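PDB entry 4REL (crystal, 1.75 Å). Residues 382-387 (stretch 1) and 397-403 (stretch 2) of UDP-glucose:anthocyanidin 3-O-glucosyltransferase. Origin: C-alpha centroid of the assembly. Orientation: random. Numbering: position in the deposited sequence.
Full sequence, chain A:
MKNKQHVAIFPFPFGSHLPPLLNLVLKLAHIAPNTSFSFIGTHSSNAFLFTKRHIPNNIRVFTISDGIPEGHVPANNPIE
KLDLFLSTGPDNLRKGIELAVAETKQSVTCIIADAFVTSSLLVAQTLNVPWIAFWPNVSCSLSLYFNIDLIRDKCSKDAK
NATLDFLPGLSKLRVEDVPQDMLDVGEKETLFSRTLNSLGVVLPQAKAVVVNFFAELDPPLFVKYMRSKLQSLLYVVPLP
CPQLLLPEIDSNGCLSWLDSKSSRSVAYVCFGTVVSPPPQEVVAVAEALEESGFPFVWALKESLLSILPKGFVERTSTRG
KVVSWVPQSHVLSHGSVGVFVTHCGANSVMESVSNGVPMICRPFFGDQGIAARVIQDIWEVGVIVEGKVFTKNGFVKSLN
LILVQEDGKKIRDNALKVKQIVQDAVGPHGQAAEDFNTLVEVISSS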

# COMPACT_ATOMS: atom_id res chain seq x y z
N GLY A 382 15.26 -6.67 -6.67
CA GLY A 382 14.42 -7.78 -7.08
C GLY A 382 14.27 -7.87 -8.58
O GLY A 382 14.89 -7.10 -9.32
N VAL A 383 13.44 -8.82 -9.02
CA VAL A 383 13.16 -9.01 -10.45
C VAL A 383 11.67 -9.15 -10.66
O VAL A 383 10.93 -9.60 -9.77
CB VAL A 383 13.88 -10.24 -11.05
CG1 VAL A 383 15.40 -10.05 -11.05
CG2 VAL A 383 13.51 -11.51 -10.29
N ILE A 384 11.20 -8.72 -11.82
CA ILE A 384 9.86 -9.07 -12.23
C ILE A 384 9.97 -10.49 -12.76
O ILE A 384 10.92 -10.80 -13.49
CB ILE A 384 9.35 -8.12 -13.32
CG1 ILE A 384 9.21 -6.70 -12.74
CG2 ILE A 384 8.03 -8.64 -13.91
CD1 ILE A 384 8.96 -5.60 -13.79
N VAL A 385 9.03 -11.36 -12.38
CA VAL A 385 9.18 -12.78 -12.64
C VAL A 385 9.39 -12.98 -14.13
O VAL A 385 8.83 -12.26 -14.95
CB VAL A 385 7.99 -13.62 -12.09
CG1 VAL A 385 6.73 -13.39 -12.93
CG2 VAL A 385 8.35 -15.10 -12.03
N GLU A 386 10.28 -13.91 -14.46
CA GLU A 386 10.63 -14.15 -15.86
C GLU A 386 9.37 -14.64 -16.56
O GLU A 386 8.78 -15.65 -16.15
CB GLU A 386 11.75 -15.19 -15.95
CG GLU A 386 12.22 -15.47 -17.37
CD GLU A 386 13.38 -16.45 -17.41
OE1 GLU A 386 14.35 -16.26 -16.64
OE2 GLU A 386 13.33 -17.41 -18.21
N GLY A 387 8.95 -13.91 -17.58
CA GLY A 387 7.71 -14.20 -18.28
C GLY A 387 6.61 -13.18 -18.04
O GLY A 387 5.66 -13.09 -18.83
N LYS A 397 13.45 -20.29 -12.37
CA LYS A 397 14.65 -19.51 -12.70
C LYS A 397 14.80 -18.30 -11.79
O LYS A 397 15.89 -18.03 -11.30
CB LYS A 397 14.67 -19.11 -14.18
CG LYS A 397 14.90 -20.29 -15.12
CD LYS A 397 14.83 -19.90 -16.58
CE LYS A 397 14.95 -21.13 -17.49
NZ LYS A 397 14.96 -20.77 -18.93
N SER A 398 13.70 -17.58 -11.53
CA SER A 398 13.76 -16.41 -10.65
C SER A 398 14.13 -16.79 -9.22
O SER A 398 14.89 -16.08 -8.56
CB SER A 398 12.44 -15.64 -10.67
OG SER A 398 12.20 -15.11 -11.97
N LEU A 399 13.58 -17.91 -8.75
CA LEU A 399 13.87 -18.40 -7.40
C LEU A 399 15.35 -18.72 -7.28
O LEU A 399 15.99 -18.36 -6.29
CB LEU A 399 13.03 -19.63 -7.07
CG LEU A 399 11.55 -19.38 -6.78
CD1 LEU A 399 10.75 -20.67 -6.82
CD2 LEU A 399 11.42 -18.75 -5.41
N ASN A 400 15.91 -19.39 -8.29
CA ASN A 400 17.33 -19.72 -8.24
C ASN A 400 18.23 -18.49 -8.27
O ASN A 400 19.22 -18.41 -7.54
CB ASN A 400 17.71 -20.69 -9.36
CG ASN A 400 17.43 -22.13 -8.99
OD1 ASN A 400 18.25 -22.79 -8.34
ND2 ASN A 400 16.27 -22.62 -9.40
N LEU A 401 17.88 -17.55 -9.14
CA LEU A 401 18.65 -16.32 -9.30
C LEU A 401 18.82 -15.61 -7.96
O LEU A 401 19.95 -15.32 -7.56
CB LEU A 401 17.96 -15.39 -10.30
CG LEU A 401 18.58 -14.00 -10.43
CD1 LEU A 401 20.00 -14.12 -10.97
CD2 LEU A 401 17.75 -13.12 -11.33
N ILE A 402 17.71 -15.35 -7.28
CA ILE A 402 17.74 -14.60 -6.03
C ILE A 402 18.27 -15.41 -4.84
O ILE A 402 19.08 -14.92 -4.05
CB ILE A 402 16.35 -14.05 -5.67
CG1 ILE A 402 15.79 -13.17 -6.81
CG2 ILE A 402 16.38 -13.29 -4.35
CD1 ILE A 402 16.64 -11.96 -7.15
N LEU A 403 17.82 -16.65 -4.69
CA LEU A 403 18.18 -17.43 -3.50
C LEU A 403 19.61 -17.98 -3.47
O LEU A 403 20.23 -17.98 -2.42
CB LEU A 403 17.20 -18.57 -3.26
CG LEU A 403 15.84 -18.14 -2.71
CD1 LEU A 403 14.89 -19.34 -2.70
CD2 LEU A 403 16.02 -17.58 -1.30

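A small polar side chain can be buried at a strand–helix contact at little cost, provided its hydrogen-bonding capacity is used. Residues 382–387 and 397–403 of this glucosyltransferase offer a compact example. The strand 382–384 runs nearly antiparallel to the helix, at 167°, with a closest approach of 9.6 Å between the axes. Together the two stretches bury 299 Å², a modest area in which apolar packing and polar pairing lie side by side.

The polar centre is S398. Its CB points toward the first stretch, and chi1 in the m well carries the hydroxyl to the point where strand gives way to loop. There the backbone N of E386 donates to S398 OG across 3.4 Å. With an N-H...O angle of 161° the bond is nearly straight, but its length makes it weak. It nonetheless gives a partner to an amide in the loop. S398 OG is also hydrogen-bonded elsewhere in the structure, so this buried hydroxyl does not depend on the weak bond alone. Serine suits the site because its short side chain lets the backbones come close: the CA atoms of V385 and S398 are 6.2 Å apart. The same oxygen lies 3.9 Å from V385 CG2, a methyl that packs beside it without competing for its hydrogen bonds.

On the helix side, the amides of L401, I402 and L403 are met within the stretch. L401 N bonds to K397 O at 3.0 Å, I402 N to S398 O at 3.2 Å and L403 N to L399 O at 3.0 Å, the usual i to i+4 pattern, leaving the side chains to make the contact with the strand.

V383 supplies the apolar part. Its CB points toward the helix, and its branched side chain packs against both leucine and isoleucine: V383 CG1 approaches L401 CD2 at 3.9 Å, and I402 CD1 lies 4.5 Å from V383 CG2 and about equally far from V383 CG1. Having no polar side-chain atoms, these three residues require no partners. I384, next along the strand, points away from the helix, as alternation in an extended chain predicts.

At the exposed margin, charge takes over. E386, extended through chi1 and chi2 in t, reaches K397, whose chi2 to chi4 are all t. E386 OE2 and K397 NZ form a long salt bridge at 3.8 Å, and the carboxylate oxygen comes nearer still to the lysine's aliphatic chain, with E386 OE2 3.3 Å from K397 CD. Such long, flexible residues suit an exposed edge, where water can serve whatever their pairing leaves unmet. The arrangement thus grades from apolar packing, through a satisfied hydroxyl, to a loose ionic pair.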